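Local coordinates for domain of Unknown Function with an Immunoglobulin-like Beta-sandwich Fold (Bacteroides vulgatus ATCC 8482, PDB 3D33), which is of unknown function but folds as a small immunoglobulin-like beta-sandwich of the DUF3244 family, at residues K10-D15 with Y89-T94; C29-F34 with L40-A45; M51-T56 with A75-S80. One frame throughout, in Å; residues are numbered along the deposited sequence.

Contact 1 (K10-D15 with Y89-T94); sequences KDVELD and YKLEIT
Leu14 meets Ile93 and Leu91, and Val12 meets Leu91, in a purely apolar contact made by methyl groups. The closest touch is between Leu14 CD1 and Ile93 CD1 at 3.8 Å. Leu14 CD2 sits 3.9 Å from the same Ile93 CD1, so the isoleucine tip is held in the fork of the leucine, the two side chains crossing at about a right angle. Ile93 holds CD1 at a chi2 of 121°, off the usual staggered positions, where it meets both Leu14 methyls. Leu91 engages more loosely: its CD2 lies 4.3 Å from Leu14 CD2, and Val12 CG1 is likewise 4.3 Å from Leu91 CD2. These positions point their CB into the interior between the two sheets of an immunoglobulin-like sandwich, so branched, wholly apolar residues suit them. The backbone bonds go elsewhere. Val12 pairs with Val33 of one sheet, whereas Asp15 pairs with Thr102 of the other, so 10-15 passes from sheet to sheet, much as the first strand of many immunoglobulin-like domains does. On the facing strand, Tyr89 and Lys90 bond through their backbones to Phe105 and Thr56, which lie on the strands at its two flanks, 100-107 and 50-57.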
loop_
_atom_site.group_PDB
_atom_site.type_symbol
_atom_site.label_atom_id
_atom_site.label_comp_id
_atom_site.label_asym_id
_atom_site.label_seq_id
_atom_site.Cartn_x
_atom_site.Cartn_y
_atom_site.Cartn_z
ATOM N N LYS A 10 5.496 -11.992 3.786
ATOM C CA LYS A 10 5.508 -11.158 4.967
ATOM C C LYS A 10 4.312 -10.210 4.942
ATOM O O LYS A 10 4.157 -9.445 4.005
ATOM C CB LYS A 10 6.799 -10.353 4.998
ATOM C CG LYS A 10 8.079 -11.233 5.035
ATOM N N ASP A 11 3.478 -10.290 5.972
ATOM C CA ASP A 11 2.334 -9.405 6.110
ATOM C C ASP A 11 2.805 -7.979 6.357
ATOM O O ASP A 11 3.688 -7.771 7.169
ATOM C CB ASP A 11 1.482 -9.855 7.285
ATOM C CG ASP A 11 0.197 -9.067 7.402
ATOM O OD1 ASP A 11 -0.443 -8.813 6.369
ATOM O OD2 ASP A 11 -0.174 -8.722 8.532
ATOM N N VAL A 12 2.196 -7.011 5.676
ATOM C CA VAL A 12 2.377 -5.596 6.004
ATOM C C VAL A 12 1.076 -5.158 6.681
ATOM O O VAL A 12 0.048 -4.940 6.034
ATOM C CB VAL A 12 2.750 -4.743 4.779
ATOM C CG1 VAL A 12 2.978 -3.282 5.190
ATOM C CG2 VAL A 12 4.018 -5.305 4.094
ATOM N N GLU A 13 1.110 -5.088 8.004
ATOM C CA GLU A 13 -0.082 -4.790 8.771
ATOM C C GLU A 13 -0.577 -3.383 8.478
ATOM O O GLU A 13 0.206 -2.449 8.437
ATOM C CB GLU A 13 0.180 -4.941 10.267
ATOM C CG GLU A 13 -1.010 -4.532 11.126
ATOM C CD GLU A 13 -0.909 -5.002 12.561
ATOM O OE1 GLU A 13 0.223 -5.213 13.050
ATOM O OE2 GLU A 13 -1.972 -5.138 13.203
ATOM N N LEU A 14 -1.884 -3.236 8.293
ATOM C CA LEU A 14 -2.459 -1.937 8.014
ATOM C C LEU A 14 -3.360 -1.495 9.150
ATOM O O LEU A 14 -4.127 -2.301 9.656
ATOM C CB LEU A 14 -3.280 -1.986 6.728
ATOM C CG LEU A 14 -2.528 -2.382 5.450
ATOM C CD1 LEU A 14 -3.469 -2.517 4.244
ATOM C CD2 LEU A 14 -1.398 -1.393 5.150
ATOM N N ASP A 15 -3.265 -0.215 9.510
ATOM C CA ASP A 15 -4.138 0.400 10.528
ATOM C C ASP A 15 -4.854 1.605 9.942
ATOM O O ASP A 15 -4.333 2.277 9.075
ATOM C CB ASP A 15 -3.310 0.823 11.731
ATOM C CG ASP A 15 -2.758 -0.357 12.467
ATOM O OD1 ASP A 15 -3.570 -1.087 13.073
ATOM O OD2 ASP A 15 -1.528 -0.554 12.434
ATOM N N TYR A 89 9.959 2.352 4.963
ATOM C CA TYR A 89 8.984 3.092 4.183
ATOM C C TYR A 89 7.623 3.078 4.849
ATOM O O TYR A 89 7.228 2.068 5.430
ATOM C CB TYR A 89 8.846 2.483 2.768
ATOM C CG TYR A 89 10.113 2.671 1.996
ATOM C CD1 TYR A 89 10.336 3.830 1.282
ATOM C CD2 TYR A 89 11.152 1.736 2.071
ATOM C CE1 TYR A 89 11.524 4.045 0.641
ATOM C CE2 TYR A 89 12.364 1.928 1.402
ATOM C CZ TYR A 89 12.546 3.098 0.685
ATOM O OH TYR A 89 13.751 3.339 0.043
ATOM N N LYS A 90 6.912 4.188 4.727
ATOM C CA LYS A 90 5.474 4.286 5.085
ATOM C C LYS A 90 4.644 4.038 3.841
ATOM O O LYS A 90 4.890 4.638 2.791
ATOM C CB LYS A 90 5.148 5.682 5.624
ATOM C CG LYS A 90 3.705 5.879 5.997
ATOM C CD LYS A 90 3.403 7.224 6.636
ATOM C CE LYS A 90 3.657 8.383 5.672
ATOM N NZ LYS A 90 3.296 9.739 6.239
ATOM N N LEU A 91 3.677 3.141 3.987
ATOM C CA LEU A 91 2.719 2.812 2.961
ATOM C C LEU A 91 1.341 3.335 3.334
ATOM O O LEU A 91 0.837 3.063 4.424
ATOM C CB LEU A 91 2.653 1.301 2.796
ATOM C CG LEU A 91 1.592 0.735 1.885
ATOM C CD1 LEU A 91 1.834 1.147 0.461
ATOM C CD2 LEU A 91 1.498 -0.819 1.991
ATOM N N GLU A 92 0.764 4.142 2.464
ATOM C CA GLU A 92 -0.581 4.673 2.704
ATOM C C GLU A 92 -1.467 4.319 1.554
ATOM O O GLU A 92 -1.077 4.487 0.388
ATOM C CB GLU A 92 -0.562 6.186 2.792
ATOM C CG GLU A 92 0.240 6.779 3.859
ATOM C CD GLU A 92 0.219 8.299 3.682
ATOM O OE1 GLU A 92 -0.775 8.927 4.116
ATOM O OE2 GLU A 92 1.121 8.837 3.003
ATOM N N ILE A 93 -2.667 3.857 1.886
ATOM C CA ILE A 93 -3.700 3.571 0.905
ATOM C C ILE A 93 -4.875 4.436 1.295
ATOM O O ILE A 93 -5.369 4.335 2.430
ATOM C CB ILE A 93 -4.090 2.091 0.970
ATOM C CG1 ILE A 93 -2.819 1.225 0.762
ATOM C CG2 ILE A 93 -5.082 1.746 -0.082
ATOM C CD1 ILE A 93 -2.580 0.348 1.892
ATOM N N THR A 94 -5.294 5.302 0.390
ATOM C CA THR A 94 -6.402 6.196 0.678
ATOM C C THR A 94 -7.513 6.006 -0.345
ATOM O O THR A 94 -7.262 5.663 -1.511
ATOM C CB THR A 94 -5.929 7.668 0.719
ATOM O OG1 THR A 94 -5.416 8.029 -0.558
ATOM C CG2 THR A 94 -4.884 7.878 1.761
#

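Contact 2 (C29-F34 with L40-A45); sequences CPITVF and LTLKNA
Phe34 lays a face of its ring against Thr41, whose CB stands 3.8 Å from the ring centroid and 24° off the ring normal, a CH-pi contact. With chi1 at 59°, CG lies between the backbone N and the carbonyl carbon, which swings the ring across to the neighbouring strand; Thr41 CG2 adds a touch at 3.7 Å to Phe34 CZ. A threonine suits the spot, beta-branched for a strand and slim enough to pass under a ring. Replacing Phe34 with an alanine would probably cost Thr41 the ring over its CB and CG2 and open a gap here. Backbone bonds make this an antiparallel hydrogen-bonded pair: Thr41 N gives to Phe34 O at 2.8 Å, Phe34 N to Thr41 O at 3.0 Å. Lys43 pairs likewise with Thr32, its N 2.9 Å from Thr32 O; its CB lies near Thr32 OG1 and the extended chain leads the ammonium outward on this more exposed face. On the other face Val33 CG2 packs on Leu42 CB at 4.0 Å. Within its sheet the hairpin is flanked by 10-15, through Val12 and Val33, and by 76-80, through Leu42 and Ile77; Val33 and Leu42 lean on strand 87-96 of the second sheet.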
loop_
_atom_site.group_PDB
_atom_site.type_symbol
_atom_site.label_atom_id
_atom_site.label_comp_id
_atom_site.label_asym_id
_atom_site.label_seq_id
_atom_site.Cartn_x
_atom_site.Cartn_y
_atom_site.Cartn_z
ATOM N N CYS A 29 -11.221 -5.853 7.418
ATOM C CA CYS A 29 -10.804 -4.891 6.397
ATOM C C CYS A 29 -10.585 -5.601 5.066
ATOM O O CYS A 29 -9.905 -6.634 5.029
ATOM C CB CYS A 29 -9.506 -4.225 6.836
ATOM S SG CYS A 29 -8.907 -2.972 5.734
ATOM N N PRO A 30 -11.160 -5.072 3.969
ATOM C CA PRO A 30 -10.949 -5.722 2.669
ATOM C C PRO A 30 -9.564 -5.586 2.040
ATOM O O PRO A 30 -9.265 -6.324 1.075
ATOM C CB PRO A 30 -11.957 -5.010 1.763
ATOM C CG PRO A 30 -12.107 -3.668 2.340
ATOM C CD PRO A 30 -12.062 -3.911 3.839
ATOM N N ILE A 31 -8.745 -4.656 2.541
ATOM C CA ILE A 31 -7.427 -4.392 1.976
ATOM C C ILE A 31 -6.358 -5.135 2.779
ATOM O O ILE A 31 -6.305 -5.000 3.988
ATOM C CB ILE A 31 -7.063 -2.886 1.999
ATOM C CG1 ILE A 31 -8.217 -2.003 1.480
ATOM C CG2 ILE A 31 -5.752 -2.666 1.210
ATOM C CD1 ILE A 31 -8.510 -2.197 0.054
ATOM N N THR A 32 -5.534 -5.938 2.100
ATOM C CA THR A 32 -4.362 -6.565 2.740
ATOM C C THR A 32 -3.156 -6.403 1.815
ATOM O O THR A 32 -3.291 -6.237 0.598
ATOM C CB THR A 32 -4.617 -8.047 3.034
ATOM O OG1 THR A 32 -4.925 -8.718 1.827
ATOM C CG2 THR A 32 -5.795 -8.238 4.001
ATOM N N VAL A 33 -1.975 -6.363 2.413
ATOM C CA VAL A 33 -0.727 -6.165 1.703
ATOM C C VAL A 33 0.303 -7.187 2.234
ATOM O O VAL A 33 0.339 -7.491 3.458
ATOM C CB VAL A 33 -0.205 -4.728 1.884
ATOM C CG1 VAL A 33 1.201 -4.604 1.309
ATOM C CG2 VAL A 33 -1.173 -3.714 1.264
ATOM N N PHE A 34 1.107 -7.740 1.330
ATOM C CA PHE A 34 2.269 -8.578 1.706
ATOM C C PHE A 34 3.441 -8.291 0.797
ATOM O O PHE A 34 3.260 -7.747 -0.294
ATOM C CB PHE A 34 1.944 -10.091 1.731
ATOM C CG PHE A 34 1.459 -10.645 0.422
ATOM C CD1 PHE A 34 2.351 -11.070 -0.535
ATOM C CD2 PHE A 34 0.094 -10.759 0.155
ATOM C CE1 PHE A 34 1.903 -11.595 -1.751
ATOM C CE2 PHE A 34 -0.358 -11.297 -1.056
ATOM C CZ PHE A 34 0.546 -11.710 -1.997
ATOM N N LEU A 40 5.812 -6.094 -3.601
ATOM C CA LEU A 40 4.726 -5.804 -2.685
ATOM C C LEU A 40 3.405 -6.062 -3.418
ATOM O O LEU A 40 3.260 -5.638 -4.545
ATOM C CB LEU A 40 4.852 -4.359 -2.269
ATOM C CG LEU A 40 3.943 -3.700 -1.257
ATOM C CD1 LEU A 40 4.667 -2.418 -0.774
ATOM C CD2 LEU A 40 2.597 -3.359 -1.881
ATOM N N THR A 41 2.480 -6.782 -2.783
ATOM C CA THR A 41 1.185 -7.072 -3.389
ATOM C C THR A 41 0.081 -6.545 -2.501
ATOM O O THR A 41 0.036 -6.856 -1.302
ATOM C CB THR A 41 0.963 -8.598 -3.630
ATOM O OG1 THR A 41 1.960 -9.103 -4.529
ATOM C CG2 THR A 41 -0.455 -8.890 -4.206
ATOM N N LEU A 42 -0.821 -5.780 -3.101
ATOM C CA LEU A 42 -2.027 -5.323 -2.440
ATOM C C LEU A 42 -3.235 -6.024 -3.035
ATOM O O LEU A 42 -3.378 -6.111 -4.240
ATOM C CB LEU A 42 -2.204 -3.811 -2.574
ATOM C CG LEU A 42 -3.484 -3.210 -2.007
ATOM C CD1 LEU A 42 -3.250 -1.756 -1.544
ATOM C CD2 LEU A 42 -4.669 -3.275 -3.000
ATOM N N LYS A 43 -4.089 -6.523 -2.158
ATOM C CA LYS A 43 -5.373 -7.082 -2.579
ATOM C C LYS A 43 -6.504 -6.368 -1.892
ATOM O O LYS A 43 -6.380 -5.975 -0.741
ATOM C CB LYS A 43 -5.399 -8.551 -2.261
ATOM C CG LYS A 43 -4.411 -9.312 -3.120
ATOM C CD LYS A 43 -4.705 -10.776 -3.144
ATOM C CE LYS A 43 -3.742 -11.491 -4.056
ATOM N NZ LYS A 43 -4.322 -12.794 -4.471
ATOM N N ASN A 44 -7.615 -6.236 -2.610
ATOM C CA ASN A 44 -8.790 -5.546 -2.115
ATOM C C ASN A 44 -9.967 -6.477 -2.415
ATOM O O ASN A 44 -10.321 -6.669 -3.580
ATOM C CB ASN A 44 -8.962 -4.198 -2.820
ATOM C CG ASN A 44 -10.207 -3.442 -2.365
ATOM O OD1 ASN A 44 -11.034 -3.976 -1.631
ATOM N ND2 ASN A 44 -10.356 -2.201 -2.842
ATOM N N ALA A 45 -10.551 -7.043 -1.370
ATOM C CA ALA A 45 -11.607 -8.052 -1.510
ATOM C C ALA A 45 -12.968 -7.453 -1.865
ATOM O O ALA A 45 -13.918 -8.202 -2.194
ATOM C CB ALA A 45 -11.731 -8.900 -0.253
#

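Contact 3 (M51-T56 with A75-S80); sequences MTIRIT and AYITIS
The two facing sheets of the immunoglobulin-like beta-sandwich meet here, with Ile53 and Ile55 of strand 51-56 packed against Ile77 and Ile79 of strand 76-80. The strand axes approach to 10.9 Å and run in nearly the same direction, 20° apart, a separation that suits two layers joined by side-chain packing rather than by backbone bonds. Every second residue of each strand points its CB at the opposite layer, and all four of the residues that touch are isoleucines: beta-branched, so at ease in an extended backbone, and fully apolar, so suited to a place without polar partners. The residues between them turn elsewhere. Arg54 NE forms a long, weak ion pair with Glu66, and Thr52 OG1 is hydrogen-bonded to Asp68.

Ile53 takes part with two of its branches. Its CD1 reaches Ile77 CG2 at 3.9 Å, and its CG2 reaches Ile79 CD1, again at 3.9 Å; in both pairs the side chains slide past each other in opposite directions, so Ile53 spans both partners with separate methyls. In Ile77 the first torsion (chi1 -66°) sets CG2 anti to the backbone N, facing Ile53, while chi2 at -61° turns CD1 away from it. Ile79, by contrast, is extended and carries its CD1 deep enough to touch both isoleucines opposite. Leu91, on the strand next to 51-56 in the same sheet, packs on Ile53 and Ile55, and Tyr65 on its other neighbour touches Ile79. Towards the end of the strands Ile55 and Ile79 reach for each other tip to tip, with Ile55 CD1 at 4.1 Å from Ile79 CD1 and equally far from Ile79 CG2.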
loop_
_atom_site.group_PDB
_atom_site.type_symbol
_atom_site.label_atom_id
_atom_site.label_comp_id
_atom_site.label_asym_id
_atom_site.label_seq_id
_atom_site.Cartn_x
_atom_site.Cartn_y
_atom_site.Cartn_z
HETATM N N MSE A 51 -8.775 4.689 -5.486
HETATM C CA MSE A 51 -7.747 4.595 -4.454
HETATM C C MSE A 51 -6.465 5.302 -4.865
HETATM O O MSE A 51 -6.196 5.535 -6.056
HETATM C CB MSE A 51 -7.389 3.142 -4.174
HETATM C CG MSE A 51 -8.493 2.269 -3.668
HETATM SE SE MSE A 51 -7.686 0.553 -3.128
HETATM C CE MSE A 51 -6.178 0.393 -4.543
ATOM N N THR A 52 -5.697 5.701 -3.863
ATOM C CA THR A 52 -4.356 6.223 -4.074
ATOM C C THR A 52 -3.417 5.450 -3.178
ATOM O O THR A 52 -3.727 5.216 -2.004
ATOM C CB THR A 52 -4.235 7.710 -3.725
ATOM O OG1 THR A 52 -5.093 8.483 -4.579
ATOM C CG2 THR A 52 -2.775 8.152 -3.903
ATOM N N ILE A 53 -2.275 5.025 -3.722
ATOM C CA ILE A 53 -1.238 4.342 -2.939
ATOM C C ILE A 53 -0.023 5.285 -2.960
ATOM O O ILE A 53 0.342 5.796 -4.008
ATOM C CB ILE A 53 -0.835 2.981 -3.535
ATOM C CG1 ILE A 53 -2.046 2.052 -3.564
ATOM C CG2 ILE A 53 0.361 2.367 -2.771
ATOM C CD1 ILE A 53 -1.791 0.697 -4.206
ATOM N N ARG A 54 0.531 5.553 -1.788
ATOM C CA ARG A 54 1.705 6.410 -1.665
ATOM C C ARG A 54 2.730 5.724 -0.751
ATOM O O ARG A 54 2.383 5.165 0.292
ATOM C CB ARG A 54 1.293 7.776 -1.131
ATOM C CG ARG A 54 2.335 8.834 -1.115
ATOM C CD ARG A 54 1.650 10.223 -0.909
ATOM N NE ARG A 54 0.933 10.710 -2.100
ATOM C CZ ARG A 54 -0.385 10.979 -2.193
ATOM N NH1 ARG A 54 -1.232 10.796 -1.181
ATOM N NH2 ARG A 54 -0.886 11.426 -3.338
ATOM N N ILE A 55 3.984 5.701 -1.187
ATOM C CA ILE A 55 5.040 5.136 -0.396
ATOM C C ILE A 55 6.055 6.256 -0.162
ATOM O O ILE A 55 6.460 6.939 -1.128
ATOM C CB ILE A 55 5.706 3.940 -1.085
ATOM C CG1 ILE A 55 4.684 2.835 -1.367
ATOM C CG2 ILE A 55 6.891 3.394 -0.252
ATOM C CD1 ILE A 55 5.231 1.707 -2.124
ATOM N N THR A 56 6.421 6.458 1.099
ATOM C CA THR A 56 7.278 7.554 1.563
ATOM C C THR A 56 8.470 7.033 2.395
ATOM O O THR A 56 8.276 6.220 3.320
ATOM C CB THR A 56 6.423 8.550 2.434
ATOM O OG1 THR A 56 5.290 9.011 1.685
ATOM C CG2 THR A 56 7.267 9.746 2.859
ATOM N N ALA A 75 -8.682 -3.981 -7.308
ATOM C CA ALA A 75 -8.696 -5.285 -6.651
ATOM C C ALA A 75 -7.312 -5.865 -6.315
ATOM O O ALA A 75 -7.181 -6.708 -5.400
ATOM C CB ALA A 75 -9.488 -6.285 -7.506
ATOM N N TYR A 76 -6.302 -5.442 -7.065
ATOM C CA TYR A 76 -4.993 -6.120 -7.090
ATOM C C TYR A 76 -3.958 -5.225 -7.749
ATOM O O TYR A 76 -4.152 -4.780 -8.887
ATOM C CB TYR A 76 -5.104 -7.420 -7.863
ATOM C CG TYR A 76 -3.828 -8.188 -8.093
ATOM C CD1 TYR A 76 -3.283 -8.974 -7.082
ATOM C CD2 TYR A 76 -3.186 -8.178 -9.324
ATOM C CE1 TYR A 76 -2.121 -9.698 -7.280
ATOM C CE2 TYR A 76 -2.035 -8.912 -9.532
ATOM C CZ TYR A 76 -1.500 -9.657 -8.501
ATOM O OH TYR A 76 -0.360 -10.400 -8.726
ATOM N N ILE A 77 -2.855 -4.999 -7.038
ATOM C CA ILE A 77 -1.784 -4.101 -7.463
ATOM C C ILE A 77 -0.497 -4.761 -6.992
ATOM O O ILE A 77 -0.434 -5.223 -5.853
ATOM C CB ILE A 77 -1.952 -2.674 -6.797
ATOM C CG1 ILE A 77 -3.221 -1.962 -7.294
ATOM C CG2 ILE A 77 -0.732 -1.787 -7.026
ATOM C CD1 ILE A 77 -3.241 -1.699 -8.813
ATOM N N THR A 78 0.500 -4.835 -7.863
ATOM C CA THR A 78 1.864 -5.153 -7.419
ATOM C C THR A 78 2.812 -3.971 -7.614
ATOM O O THR A 78 2.702 -3.189 -8.585
ATOM C CB THR A 78 2.449 -6.406 -8.077
ATOM O OG1 THR A 78 2.665 -6.175 -9.487
ATOM C CG2 THR A 78 1.520 -7.611 -7.861
ATOM N N ILE A 79 3.733 -3.861 -6.678
ATOM C CA ILE A 79 4.708 -2.771 -6.668
ATOM C C ILE A 79 6.087 -3.374 -6.420
ATOM O O ILE A 79 6.313 -4.016 -5.398
ATOM C CB ILE A 79 4.409 -1.761 -5.563
ATOM C CG1 ILE A 79 3.013 -1.156 -5.709
ATOM C CG2 ILE A 79 5.464 -0.634 -5.539
ATOM C CD1 ILE A 79 2.609 -0.298 -4.505
ATOM N N SER A 80 7.013 -3.135 -7.335
ATOM C CA SER A 80 8.406 -3.567 -7.135
ATOM C C SER A 80 9.088 -2.587 -6.221
ATOM O O SER A 80 9.118 -1.372 -6.502
ATOM C CB SER A 80 9.193 -3.607 -8.427
ATOM O OG SER A 80 10.523 -4.001 -8.117
#

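In the fold
Contacts 1 and 3 belong to the core and join the two sheets face to face, with only methyl groups meeting; contact 2 runs within one sheet and is mainly backbone bonding, buried on the Val33 and Leu42 face and more open on the face of Thr32 and Lys43. The three share elements. Strands 51-56 and 89-94 are neighbours in one sheet, tied by Thr52 N to Thr94 O at 2.8 Å. In the other, 10-15 and 75-80 flank the hairpin of contact 2, the latter by Leu40 N to Ile79 O at 2.8 Å. Contact 2 thus joins the two middle strands of the sheet whose outer members take part in contacts 1 and 3.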